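Local coordinates for lipolytic protein G-D-S-L family (Chitinophaga pinensis, PDB 4Q7Q), which is of unknown function but probably hydrolyses esters, as expected of a GDSL-like lipase or acylhydrolase of the SGNH hydrolase clan, at residues S14-L18 / Y234-P239; D134-I138 / E222-P226; D140-N144 / P215-E219; N188-F192 / A228-T233; K193-P198 / F211-F216. The contacts are given in a common frame with arbitrary orientation. Numbering follows the deposited sequence.

Starting from the N terminus, segment 14-18, with helix 14-17, follows the first strand of the central parallel sheet. Contact 1 joins it to 234-239, just before the last helix, and so closes a loop that contains the other four contacts. Contact 2 ties 134-138 to 222-226 and encloses contacts 3 and 5. These two share Pro215 and Phe216: contact 3 comes from 140-144, contact 5 from strand 193-196. Contact 4 pairs 188-192 with 228-233; it encloses contact 5 but crosses contacts 2 and 3. Contacts 2, 3 and 5 tie two small antiparallel sheets to the long loop before the last helix, contact 4 joins it to 188-192, and contacts 2 and 4 touch 234-239.

Contact 1: S14-L18 / Y234-P239; sequences SITYL and YDGLHP
Ile15, His238 and Leu18 bury the most surface here, where the helical turn starting at Ser14 faces an irregular loop; the closest CA pair is Ile15 with His238, 5.9 Å apart. Ser14 to Tyr17 is helical, with Leu18 N hydrogen-bonded to Ser14 O at 2.9 Å. Across from it, 234-239 folds back on itself: Tyr234 N donates to His238 O (3.1 Å), and Gly236 takes a positive phi of 100°. His238, chi1 m and chi2 104°, turns its imidazole to the helix. At the ring edge NE2 lies 2.7 Å from Ser14 OG, a hydrogen bond made with Ser14 in the p rotamer. On the far side of the ring, ND1 donates to Asp235 OD2 at 2.7 Å. This Ser-His-Asp relay fits the catalytic triad of SGNH hydrolases, in which the serine of a GDS motif meets a DxxH motif. Asp235 is fixed by an Asx turn, its OD1 accepting from Leu237 N (2.9 Å) and also from His238 N (2.8 Å). Leu18, rotamer mt, lays CD1 over one face of the imidazole, 3.5 Å from His238 CD2, and brings the same methyl to 3.4 Å from Tyr234 OH. Ile15, also mt, sets CG1 4.0 Å from His238 CD2 and 3.8 Å from Pro239 CD; behind it stands Phe77 of strand 73-77, while Pro239 rests on helix 241-257.

Contact 2: D134-I138 / E222-P226; sequences DFVYI and EYPYP
Two tyrosines reach out of a loop to grip a short strand by its carbonyls. Segment 134-137 is extended, with strand geometry at Phe135 and Val136, and the backbone turns at Ile138 (phi/psi -63/-25°); 222-226 bends at Pro224 (phi/psi -81/-3°), so that Tyr223 and Tyr225 both point at the strand. The nearest CA pairs are Val136 with Pro224 at 7.7 Å and Ile138 with Tyr223 at 7.5 Å. Tyr223 adopts chi1 t with chi2 near 70°, sending OH to Val136 O at 2.7 Å. Tyr225 has chi1 m and chi2 -45°, and its OH donates to Asp134 O, also at 2.7 Å. Between the two hydroxyls sits Val136, chi1 t: CG1 lies 3.6 Å from Tyr223 CE1, while CG2 packs 3.8 Å from Pro224 CG and 4.1 Å from Tyr225 CE2. Ile138, t at both chi angles, sets CG1 4.0 Å from Tyr223 CZ. Phe135 points the other way, against Asp235. The carboxylate of Asp134, in the m rotamer, leads off to Tyr149, Gly147 and a salt bridge with Lys193. The carbonyls taken by the tyrosines alternate with the hydrogen bonds that Phe135 and Tyr137 make to Ala145 and Asn143, so the loop docks on the outer edge of a two-stranded antiparallel hairpin, 135-136 with 144-145, beside Asp235 of the likely SGNH catalytic triad.

Contact 3: D140-N144 / P215-E219; sequences DAKNN and PFNPE
Asp140 opens a type I turn closed by Asn143 N to Asp140 O at 2.9 Å; its OD1, with chi1 t, also accepts from Lys142 N at 3.2 Å, an Asx turn. Ala141, at the first corner, is 5.7 Å from Pro218 CA to CA and points its methyl across: CB lies 4.0 Å from both Phe216 CZ and Pro218 CB, and Ala141 O is 3.7 Å from Pro218 CB. Lys142 runs out fully extended (mttt), its CG 4.3 Å from Pro218 CG. Asn144, chi1 p, folds back so that ND2 donates to Ala141 O at 2.9 Å and comes to the edge of the Phe216 ring, 4.5 Å from CE2. Opposite, Phe216 is t, and Asn217 OD1 accepts from Glu219 N at 3.3 Å in a second Asx turn. No hydrogen bond crosses this surface contact. The turn lies in the loop that links strands 135-136 and 144-145, and Phe216 also touches Val136 of strand 135-136 and Pro224.

Contact 4: N188-F192 / A228-T233; sequences NMVKF and AAVNLT
Two irregular loops of the GDSL-like domain lie side by side, joined by backbone hydrogen bonds rather than a regular sheet, and 228-233 leads straight into Asp235 and His238 of the likely catalytic triad. The two backbones run close, with CA pairs Lys191-Ala229 at 4.5 Å, Met189-Leu232 at 4.7 Å and Val190-Asn231 at 4.9 Å. Phe192, chi1 p, swings its ring over Ala228 and Ala229, the end of a 3-10 segment: Ala229 CB sits 4.0 Å from the ring centroid, 10° off its normal, a CH-pi contact. Lys191 N donates to Ala229 O at 2.7 Å, and Lys191 CG lies 3.5 Å from Ala228 O. Asn231, chi1 t, pushes toward 188-192, CB 3.6 Å from Met189 O and 4.1 Å from Val190 CA, and a water bridges its ND2 (2.8 Å) and Val190 O (3.0 Å). Leu232, rotamer mt, fits between Asn188 and Met189, CD1 being 3.7 Å from Asn188 CB and 4.1 Å from CE of Met189, a selenomethionine. Leu232 N reaches Asn188 O at 2.9 Å. Thr233 CG2 packs 3.6 Å from Met189 SE. Met189 O accepts two hydrogen bonds from one residue, Thr233 N at 3.0 Å and Thr233 OG1 at 2.8 Å.

Contact 5: K193-P198 / F211-F216; sequences KHLKNP and FVNIPF
Lys193 lays its aliphatic chain across the face of Phe211: CD stands 4.1 Å from the ring centroid, 28° off its normal, a CH-pi contact, and CB is 3.7 Å from Phe211 CB. With chi1 between wells at -139° and chi2 to chi4 all t, the side chain carries NZ past the ring to a salt bridge with Asp134. NZ also donates to a water (2.7 Å) that gives its protons to Phe211 O (2.8 Å) and Ile214 O (2.7 Å). The backbone of 193-196 is extended, whereas 211-213 is the end of a 3-10 segment with Ile214 N hydrogen-bonded to Phe211 O at 3.2 Å, after which the chain straightens through Pro215 and Phe216. CA atoms come nearest at Lys193-Phe211 (6.3 Å) and Leu195-Phe216 (6.6 Å). Leu195, rotamer mt, fills the middle: CD1 is 3.7 Å from Ile214 CB and 4.1 Å from Phe211 CB, CD2 3.6 Å from Phe216 CD1. Pro198 CG meets Pro215 CD at 3.9 Å, and Pro198 CD lies 4.1 Å from Ile214 CG2. No direct hydrogen bond joins the segments. Lys193 and Leu195 point to this packing while His194 between them points away and stacks on Tyr203, the strand alternation expected where a returning loop covers one face of a beta-hairpin, here 193-196 with 203-206, outside the central parallel sheet.

Contact 1: S14-L18 / Y234-P239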
# COMPACT_ATOMS: atom_id res chain seq x y z
N SER A 14 -3.02 3.48 4.48
CA SER A 14 -3.25 2.62 5.64
C SER A 14 -2.15 1.58 5.82
O SER A 14 -1.83 1.21 6.94
CB SER A 14 -4.60 1.90 5.53
OG SER A 14 -4.71 1.26 4.28
N ILE A 15 -1.57 1.10 4.73
CA ILE A 15 -0.53 0.09 4.84
C ILE A 15 0.66 0.60 5.67
O ILE A 15 1.30 -0.16 6.40
CB ILE A 15 -0.14 -0.43 3.45
CG1 ILE A 15 -1.34 -1.17 2.85
CG2 ILE A 15 1.08 -1.34 3.51
CD1 ILE A 15 -1.20 -1.53 1.38
N THR A 16 0.90 1.91 5.61
CA THR A 16 1.93 2.58 6.40
C THR A 16 1.40 2.98 7.77
O THR A 16 2.03 2.71 8.79
CB THR A 16 2.45 3.81 5.64
OG1 THR A 16 3.01 3.38 4.40
CG2 THR A 16 3.50 4.57 6.45
N TYR A 17 0.25 3.63 7.77
CA TYR A 17 -0.43 4.05 8.99
C TYR A 17 -0.51 2.94 10.05
O TYR A 17 -0.23 3.17 11.24
CB TYR A 17 -1.84 4.52 8.63
CG TYR A 17 -2.75 4.79 9.82
CD1 TYR A 17 -2.76 6.04 10.44
CD2 TYR A 17 -3.62 3.81 10.29
CE1 TYR A 17 -3.61 6.29 11.51
CE2 TYR A 17 -4.46 4.05 11.35
CZ TYR A 17 -4.45 5.29 11.96
OH TYR A 17 -5.29 5.53 13.02
N LEU A 18 -0.90 1.74 9.62
CA LEU A 18 -1.20 0.65 10.53
C LEU A 18 -0.00 0.13 11.31
O LEU A 18 -0.17 -0.59 12.28
CB LEU A 18 -1.87 -0.51 9.78
CG LEU A 18 -3.30 -0.22 9.32
CD1 LEU A 18 -3.79 -1.26 8.29
CD2 LEU A 18 -4.24 -0.11 10.52
N TYR A 234 -4.43 -9.85 6.05
CA TYR A 234 -5.39 -10.35 7.03
C TYR A 234 -6.83 -10.04 6.62
O TYR A 234 -7.78 -10.51 7.24
CB TYR A 234 -5.08 -9.82 8.45
CG TYR A 234 -5.19 -8.31 8.59
CD1 TYR A 234 -6.43 -7.70 8.80
CD2 TYR A 234 -4.07 -7.50 8.49
CE1 TYR A 234 -6.54 -6.31 8.90
CE2 TYR A 234 -4.17 -6.12 8.60
CZ TYR A 234 -5.41 -5.54 8.81
OH TYR A 234 -5.51 -4.16 8.91
N ASP A 235 -7.00 -9.26 5.55
CA ASP A 235 -8.33 -8.82 5.12
C ASP A 235 -8.44 -8.66 3.60
O ASP A 235 -9.37 -8.03 3.11
CB ASP A 235 -8.71 -7.50 5.80
CG ASP A 235 -7.77 -6.35 5.43
OD1 ASP A 235 -6.89 -6.55 4.55
OD2 ASP A 235 -7.93 -5.25 6.00
N GLY A 236 -7.48 -9.21 2.86
CA GLY A 236 -7.47 -9.09 1.42
C GLY A 236 -6.54 -8.01 0.91
O GLY A 236 -6.05 -8.08 -0.22
N LEU A 237 -6.27 -7.02 1.75
CA LEU A 237 -5.59 -5.80 1.32
C LEU A 237 -4.38 -5.44 2.19
O LEU A 237 -3.29 -5.20 1.68
CB LEU A 237 -6.58 -4.64 1.31
CG LEU A 237 -6.08 -3.20 1.15
CD1 LEU A 237 -5.35 -2.98 -0.17
CD2 LEU A 237 -7.24 -2.22 1.28
N HIS A 238 -4.58 -5.42 3.51
CA HIS A 238 -3.54 -4.96 4.41
C HIS A 238 -2.65 -6.11 4.84
O HIS A 238 -3.13 -7.14 5.26
CB HIS A 238 -4.17 -4.30 5.64
CG HIS A 238 -5.01 -3.11 5.30
ND1 HIS A 238 -6.39 -3.15 5.28
CD2 HIS A 238 -4.66 -1.86 4.92
CE1 HIS A 238 -6.85 -1.96 4.93
NE2 HIS A 238 -5.82 -1.16 4.70
N PRO A 239 -1.33 -5.92 4.71
CA PRO A 239 -0.36 -6.97 5.00
C PRO A 239 -0.50 -7.59 6.39
O PRO A 239 -0.79 -6.93 7.40
CB PRO A 239 0.98 -6.25 4.88
CG PRO A 239 0.73 -5.20 3.88
CD PRO A 239 -0.69 -4.74 4.10

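Contact 2: D134-I138 / E222-P226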
# COMPACT_ATOMS: atom_id res chain seq x y z
N ASP A 134 -9.93 -9.47 -2.74
CA ASP A 134 -11.16 -8.88 -2.21
C ASP A 134 -10.90 -8.39 -0.79
O ASP A 134 -10.44 -9.15 0.06
CB ASP A 134 -12.28 -9.91 -2.18
CG ASP A 134 -12.84 -10.24 -3.56
OD1 ASP A 134 -12.32 -9.74 -4.58
OD2 ASP A 134 -13.81 -11.01 -3.60
N PHE A 135 -11.21 -7.13 -0.55
CA PHE A 135 -11.02 -6.52 0.75
C PHE A 135 -12.33 -6.44 1.51
O PHE A 135 -13.35 -6.06 0.93
CB PHE A 135 -10.47 -5.10 0.56
CG PHE A 135 -10.62 -4.21 1.76
CD1 PHE A 135 -9.92 -4.47 2.92
CD2 PHE A 135 -11.45 -3.10 1.72
CE1 PHE A 135 -10.04 -3.64 4.03
CE2 PHE A 135 -11.58 -2.26 2.82
CZ PHE A 135 -10.87 -2.54 3.98
N VAL A 136 -12.32 -6.83 2.78
CA VAL A 136 -13.45 -6.60 3.67
C VAL A 136 -12.94 -6.00 4.97
O VAL A 136 -12.10 -6.58 5.64
CB VAL A 136 -14.23 -7.90 3.97
CG1 VAL A 136 -15.47 -7.58 4.78
CG2 VAL A 136 -14.63 -8.59 2.68
N TYR A 137 -13.41 -4.80 5.30
CA TYR A 137 -12.93 -4.08 6.47
C TYR A 137 -13.30 -4.81 7.76
O TYR A 137 -14.47 -5.11 8.02
CB TYR A 137 -13.52 -2.66 6.48
CG TYR A 137 -12.99 -1.77 7.58
CD1 TYR A 137 -11.68 -1.89 8.04
CD2 TYR A 137 -13.79 -0.80 8.15
CE1 TYR A 137 -11.19 -1.08 9.04
CE2 TYR A 137 -13.31 0.03 9.16
CZ TYR A 137 -12.01 -0.12 9.61
OH TYR A 137 -11.52 0.69 10.61
N ILE A 138 -12.29 -5.08 8.59
CA ILE A 138 -12.48 -5.86 9.80
C ILE A 138 -13.41 -5.20 10.82
O ILE A 138 -14.04 -5.88 11.64
CB ILE A 138 -11.11 -6.23 10.43
CG1 ILE A 138 -11.24 -7.45 11.34
CG2 ILE A 138 -10.50 -5.04 11.18
CD1 ILE A 138 -9.92 -8.12 11.65
N GLU A 222 -21.28 -13.86 8.21
CA GLU A 222 -20.27 -13.51 9.20
C GLU A 222 -19.05 -12.94 8.49
O GLU A 222 -18.93 -13.05 7.27
CB GLU A 222 -19.86 -14.76 9.99
CG GLU A 222 -21.01 -15.45 10.70
CD GLU A 222 -20.67 -16.85 11.16
OE1 GLU A 222 -19.72 -17.44 10.61
OE2 GLU A 222 -21.34 -17.35 12.08
N TYR A 223 -18.14 -12.32 9.25
CA TYR A 223 -16.93 -11.75 8.66
C TYR A 223 -16.19 -12.84 7.90
O TYR A 223 -15.88 -13.88 8.47
CB TYR A 223 -16.04 -11.13 9.73
CG TYR A 223 -14.83 -10.44 9.14
CD1 TYR A 223 -14.97 -9.24 8.43
CD2 TYR A 223 -13.56 -10.97 9.27
CE1 TYR A 223 -13.88 -8.61 7.87
CE2 TYR A 223 -12.45 -10.34 8.71
CZ TYR A 223 -12.63 -9.15 8.02
OH TYR A 223 -11.54 -8.52 7.46
N PRO A 224 -15.93 -12.61 6.61
CA PRO A 224 -15.48 -13.71 5.75
C PRO A 224 -13.99 -14.05 5.84
O PRO A 224 -13.54 -15.00 5.20
CB PRO A 224 -15.82 -13.20 4.35
CG PRO A 224 -15.72 -11.71 4.47
CD PRO A 224 -16.24 -11.39 5.84
N TYR A 225 -13.23 -13.30 6.64
CA TYR A 225 -11.81 -13.61 6.83
C TYR A 225 -11.45 -13.88 8.29
O TYR A 225 -10.83 -13.05 8.94
CB TYR A 225 -10.95 -12.46 6.29
CG TYR A 225 -11.01 -12.26 4.79
CD1 TYR A 225 -10.93 -13.35 3.92
CD2 TYR A 225 -11.12 -10.99 4.24
CE1 TYR A 225 -10.97 -13.17 2.55
CE2 TYR A 225 -11.16 -10.80 2.87
CZ TYR A 225 -11.09 -11.89 2.02
OH TYR A 225 -11.12 -11.70 0.66
N PRO A 226 -11.84 -15.06 8.81
CA PRO A 226 -11.44 -15.44 10.17
C PRO A 226 -9.92 -15.59 10.24
O PRO A 226 -9.27 -15.56 9.19
CB PRO A 226 -12.15 -16.78 10.37
CG PRO A 226 -12.35 -17.33 9.01
CD PRO A 226 -12.61 -16.13 8.14

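Contact 3: D140-N144 / P215-E219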
# COMPACT_ATOMS: atom_id res chain seq x y z
N ASP A 140 -15.97 -3.10 9.88
CA ASP A 140 -17.25 -2.84 9.23
C ASP A 140 -17.27 -3.49 7.85
O ASP A 140 -16.78 -2.91 6.88
CB ASP A 140 -17.49 -1.33 9.10
CG ASP A 140 -18.87 -1.00 8.56
OD1 ASP A 140 -19.61 -1.91 8.14
OD2 ASP A 140 -19.22 0.20 8.54
N ALA A 141 -17.87 -4.67 7.76
CA ALA A 141 -17.86 -5.45 6.52
C ALA A 141 -18.62 -4.82 5.35
O ALA A 141 -18.47 -5.28 4.22
CB ALA A 141 -18.37 -6.87 6.79
N LYS A 142 -19.41 -3.79 5.62
CA LYS A 142 -20.10 -3.05 4.56
C LYS A 142 -19.10 -2.23 3.75
O LYS A 142 -19.39 -1.82 2.62
CB LYS A 142 -21.18 -2.14 5.14
CG LYS A 142 -22.31 -2.89 5.81
CD LYS A 142 -23.39 -1.95 6.32
CE LYS A 142 -24.53 -2.72 6.96
NZ LYS A 142 -25.63 -1.82 7.40
N ASN A 143 -17.94 -1.99 4.35
CA ASN A 143 -16.82 -1.39 3.65
C ASN A 143 -16.01 -2.52 3.03
O ASN A 143 -15.29 -3.24 3.72
CB ASN A 143 -15.96 -0.59 4.62
CG ASN A 143 -14.92 0.26 3.93
OD1 ASN A 143 -14.42 -0.09 2.86
ND2 ASN A 143 -14.60 1.40 4.53
N ASN A 144 -16.16 -2.68 1.73
CA ASN A 144 -15.48 -3.75 1.03
C ASN A 144 -15.15 -3.35 -0.41
O ASN A 144 -15.65 -2.34 -0.91
CB ASN A 144 -16.30 -5.04 1.09
CG ASN A 144 -17.69 -4.89 0.49
OD1 ASN A 144 -17.84 -4.76 -0.72
ND2 ASN A 144 -18.70 -4.91 1.35
N PRO A 215 -21.31 -14.89 -3.91
CA PRO A 215 -21.71 -13.59 -3.36
C PRO A 215 -21.39 -13.44 -1.88
O PRO A 215 -21.57 -14.37 -1.09
CB PRO A 215 -23.23 -13.57 -3.56
CG PRO A 215 -23.48 -14.53 -4.65
CD PRO A 215 -22.45 -15.61 -4.51
N PHE A 216 -20.92 -12.25 -1.51
CA PHE A 216 -20.78 -11.89 -0.11
C PHE A 216 -21.78 -10.79 0.23
O PHE A 216 -21.69 -9.67 -0.28
CB PHE A 216 -19.36 -11.42 0.21
CG PHE A 216 -19.22 -10.86 1.60
CD1 PHE A 216 -19.45 -11.66 2.71
CD2 PHE A 216 -18.87 -9.54 1.80
CE1 PHE A 216 -19.34 -11.15 3.99
CE2 PHE A 216 -18.75 -9.02 3.08
CZ PHE A 216 -18.98 -9.83 4.17
N ASN A 217 -22.74 -11.12 1.09
CA ASN A 217 -23.68 -10.15 1.61
C ASN A 217 -23.36 -9.90 3.07
O ASN A 217 -23.58 -10.77 3.91
CB ASN A 217 -25.11 -10.68 1.45
CG ASN A 217 -26.16 -9.70 1.96
OD1 ASN A 217 -25.86 -8.55 2.29
ND2 ASN A 217 -27.41 -10.16 2.03
N PRO A 218 -22.83 -8.71 3.39
CA PRO A 218 -22.36 -8.40 4.74
C PRO A 218 -23.47 -8.38 5.79
O PRO A 218 -23.18 -8.38 6.98
CB PRO A 218 -21.74 -7.00 4.59
CG PRO A 218 -22.39 -6.43 3.37
CD PRO A 218 -22.62 -7.59 2.45
N GLU A 219 -24.72 -8.36 5.35
CA GLU A 219 -25.86 -8.40 6.26
C GLU A 219 -26.29 -9.84 6.54
O GLU A 219 -26.94 -10.11 7.56
CB GLU A 219 -27.03 -7.59 5.71

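Contact 4: N188-F192 / A228-T233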
# COMPACT_ATOMS: atom_id res chain seq x y z
N ASN A 188 -2.00 -15.73 -2.88
CA ASN A 188 -1.44 -15.80 -1.54
C ASN A 188 -1.91 -14.70 -0.62
O ASN A 188 -1.42 -14.58 0.50
CB ASN A 188 0.08 -15.82 -1.59
CG ASN A 188 0.62 -17.18 -1.95
OD1 ASN A 188 0.07 -18.20 -1.54
ND2 ASN A 188 1.70 -17.21 -2.73
N MSE A 189 -2.86 -13.88 -1.07
CA MSE A 189 -3.36 -12.80 -0.22
C MSE A 189 -4.14 -13.33 0.98
O MSE A 189 -3.89 -12.92 2.12
CB MSE A 189 -4.20 -11.82 -1.03
CG MSE A 189 -3.39 -11.10 -2.10
SE MSE A 189 -2.06 -9.93 -1.30
CE MSE A 189 -0.75 -9.86 -2.75
N VAL A 190 -5.08 -14.24 0.73
CA VAL A 190 -5.87 -14.85 1.80
C VAL A 190 -6.05 -16.34 1.51
O VAL A 190 -6.04 -16.74 0.35
CB VAL A 190 -7.27 -14.19 1.94
CG1 VAL A 190 -7.15 -12.75 2.43
CG2 VAL A 190 -8.04 -14.26 0.62
N LYS A 191 -6.20 -17.15 2.55
CA LYS A 191 -6.36 -18.60 2.37
C LYS A 191 -7.74 -18.97 1.82
O LYS A 191 -7.87 -19.91 1.03
CB LYS A 191 -6.14 -19.34 3.70
CG LYS A 191 -4.77 -19.16 4.32
CD LYS A 191 -3.69 -19.83 3.51
CE LYS A 191 -2.35 -19.79 4.23
NZ LYS A 191 -2.36 -20.61 5.47
N PHE A 192 -8.76 -18.24 2.25
CA PHE A 192 -10.13 -18.50 1.81
C PHE A 192 -11.02 -17.36 2.24
O PHE A 192 -10.62 -16.51 3.04
CB PHE A 192 -10.67 -19.82 2.40
CG PHE A 192 -10.71 -19.84 3.91
CD1 PHE A 192 -9.62 -20.31 4.64
CD2 PHE A 192 -11.82 -19.37 4.59
CE1 PHE A 192 -9.66 -20.33 6.02
CE2 PHE A 192 -11.86 -19.39 5.98
CZ PHE A 192 -10.77 -19.87 6.69
N ALA A 228 -7.86 -17.99 10.47
CA ALA A 228 -7.30 -19.05 9.63
C ALA A 228 -7.12 -18.62 8.17
O ALA A 228 -6.42 -19.29 7.41
CB ALA A 228 -8.17 -20.30 9.71
N ALA A 229 -7.75 -17.52 7.78
CA ALA A 229 -7.69 -17.06 6.40
C ALA A 229 -6.46 -16.20 6.10
O ALA A 229 -6.16 -15.92 4.95
CB ALA A 229 -8.97 -16.31 6.03
N VAL A 230 -5.75 -15.79 7.15
CA VAL A 230 -4.61 -14.88 6.98
C VAL A 230 -3.50 -15.53 6.15
O VAL A 230 -3.12 -16.66 6.39
CB VAL A 230 -4.05 -14.43 8.35
CG1 VAL A 230 -2.81 -13.58 8.17
CG2 VAL A 230 -5.11 -13.66 9.12
N ASN A 231 -3.00 -14.81 5.16
CA ASN A 231 -1.80 -15.25 4.46
C ASN A 231 -0.84 -14.07 4.30
O ASN A 231 -0.15 -13.71 5.25
CB ASN A 231 -2.13 -15.93 3.14
CG ASN A 231 -0.96 -16.72 2.58
OD1 ASN A 231 0.19 -16.50 2.95
ND2 ASN A 231 -1.25 -17.66 1.68
N LEU A 232 -0.80 -13.45 3.12
CA LEU A 232 -0.00 -12.23 2.96
C LEU A 232 -0.72 -11.01 3.50
O LEU A 232 -0.08 -9.99 3.79
CB LEU A 232 0.35 -11.99 1.49
CG LEU A 232 1.33 -12.96 0.85
CD1 LEU A 232 1.49 -12.58 -0.61
CD2 LEU A 232 2.67 -12.90 1.58
N THR A 233 -2.05 -11.10 3.59
CA THR A 233 -2.89 -10.06 4.18
C THR A 233 -3.82 -10.69 5.22
O THR A 233 -3.98 -11.91 5.25
CB THR A 233 -3.80 -9.37 3.13
OG1 THR A 233 -4.81 -10.28 2.67
CG2 THR A 233 -2.97 -8.83 1.96
O HOH W 1 -3.45 -18.21 -0.02

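Contact 5: K193-P198 / F211-F216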
# COMPACT_ATOMS: atom_id res chain seq x y z
N LYS A 193 -12.22 -17.34 1.67
CA LYS A 193 -13.29 -16.46 2.11
C LYS A 193 -14.38 -17.37 2.65
O LYS A 193 -14.79 -18.31 1.99
CB LYS A 193 -13.80 -15.66 0.91
CG LYS A 193 -14.09 -14.19 1.17
CD LYS A 193 -14.47 -13.50 -0.14
CE LYS A 193 -14.93 -12.07 0.05
NZ LYS A 193 -15.42 -11.53 -1.26
N HIS A 194 -14.83 -17.07 3.87
CA HIS A 194 -15.80 -17.86 4.60
C HIS A 194 -17.19 -17.38 4.21
O HIS A 194 -17.63 -16.32 4.65
CB HIS A 194 -15.52 -17.64 6.10
CG HIS A 194 -16.52 -18.26 7.03
ND1 HIS A 194 -16.61 -19.61 7.22
CD2 HIS A 194 -17.42 -17.69 7.86
CE1 HIS A 194 -17.55 -19.86 8.12
NE2 HIS A 194 -18.06 -18.71 8.52
N LEU A 195 -17.88 -18.14 3.35
CA LEU A 195 -19.10 -17.64 2.72
C LEU A 195 -20.21 -18.67 2.73
O LEU A 195 -19.97 -19.87 2.67
CB LEU A 195 -18.82 -17.27 1.27
CG LEU A 195 -17.75 -16.21 1.02
CD1 LEU A 195 -17.40 -16.17 -0.47
CD2 LEU A 195 -18.25 -14.85 1.49
N LYS A 196 -21.45 -18.18 2.75
CA LYS A 196 -22.60 -19.05 2.57
C LYS A 196 -22.66 -19.57 1.15
O LYS A 196 -22.47 -18.83 0.18
CB LYS A 196 -23.90 -18.32 2.93
CG LYS A 196 -24.06 -18.06 4.42
CD LYS A 196 -25.43 -17.51 4.73
CE LYS A 196 -25.60 -17.31 6.23
NZ LYS A 196 -26.94 -16.77 6.55
N ASN A 197 -22.92 -20.87 1.03
CA ASN A 197 -23.14 -21.52 -0.25
C ASN A 197 -24.55 -21.17 -0.72
O ASN A 197 -25.51 -21.47 -0.04
CB ASN A 197 -22.98 -23.03 -0.05
CG ASN A 197 -23.18 -23.83 -1.33
OD1 ASN A 197 -23.75 -23.35 -2.30
ND2 ASN A 197 -22.71 -25.07 -1.31
N PRO A 198 -24.67 -20.51 -1.89
CA PRO A 198 -26.00 -20.10 -2.35
C PRO A 198 -27.00 -21.24 -2.55
O PRO A 198 -28.20 -21.00 -2.57
CB PRO A 198 -25.71 -19.43 -3.70
CG PRO A 198 -24.32 -18.95 -3.57
CD PRO A 198 -23.60 -19.96 -2.73
N PHE A 211 -13.79 -18.04 -4.74
CA PHE A 211 -14.54 -17.05 -4.01
C PHE A 211 -14.99 -15.85 -4.83
O PHE A 211 -15.89 -15.21 -4.46
CB PHE A 211 -13.93 -16.67 -2.65
CG PHE A 211 -12.68 -15.79 -2.70
CD1 PHE A 211 -12.69 -14.53 -3.24
CD2 PHE A 211 -11.54 -16.22 -2.09
CE1 PHE A 211 -11.56 -13.77 -3.22
CE2 PHE A 211 -10.42 -15.44 -2.07
CZ PHE A 211 -10.44 -14.21 -2.62
N VAL A 212 -14.37 -15.63 -5.96
CA VAL A 212 -14.81 -14.55 -6.84
C VAL A 212 -16.20 -14.79 -7.36
O VAL A 212 -16.89 -13.87 -7.63
CB VAL A 212 -13.85 -14.34 -8.00
CG1 VAL A 212 -14.28 -13.14 -8.83
CG2 VAL A 212 -12.47 -14.11 -7.47
N ASN A 213 -16.60 -16.05 -7.42
CA ASN A 213 -17.90 -16.44 -7.95
C ASN A 213 -19.01 -16.58 -6.91
O ASN A 213 -20.15 -16.89 -7.26
CB ASN A 213 -17.79 -17.75 -8.72
CG ASN A 213 -16.67 -17.73 -9.75
OD1 ASN A 213 -15.77 -18.57 -9.72
ND2 ASN A 213 -16.72 -16.77 -10.66
N ILE A 214 -18.67 -16.38 -5.64
CA ILE A 214 -19.65 -16.57 -4.57
C ILE A 214 -20.01 -15.21 -3.97
O ILE A 214 -19.12 -14.46 -3.57
CB ILE A 214 -19.11 -17.50 -3.46
CG1 ILE A 214 -18.58 -18.82 -4.06
CG2 ILE A 214 -20.20 -17.78 -2.42
CD1 ILE A 214 -19.66 -19.67 -4.68
N PRO A 215 -21.31 -14.89 -3.91
CA PRO A 215 -21.71 -13.59 -3.36
C PRO A 215 -21.39 -13.44 -1.88
O PRO A 215 -21.57 -14.37 -1.09
CB PRO A 215 -23.23 -13.57 -3.56
CG PRO A 215 -23.48 -14.53 -4.65
CD PRO A 215 -22.45 -15.61 -4.51
N PHE A 216 -20.92 -12.25 -1.51
CA PHE A 216 -20.78 -11.89 -0.11
C PHE A 216 -21.78 -10.79 0.23
O PHE A 216 -21.69 -9.67 -0.28
CB PHE A 216 -19.36 -11.42 0.21
CG PHE A 216 -19.22 -10.86 1.60
CD1 PHE A 216 -19.45 -11.66 2.71
CD2 PHE A 216 -18.87 -9.54 1.80
CE1 PHE A 216 -19.34 -11.15 3.99
CE2 PHE A 216 -18.75 -9.02 3.08
CZ PHE A 216 -18.98 -9.83 4.17
O HOH W 2 -16.88 -13.37 -2.58
O HOH W 3 -23.20 -16.49 -0.65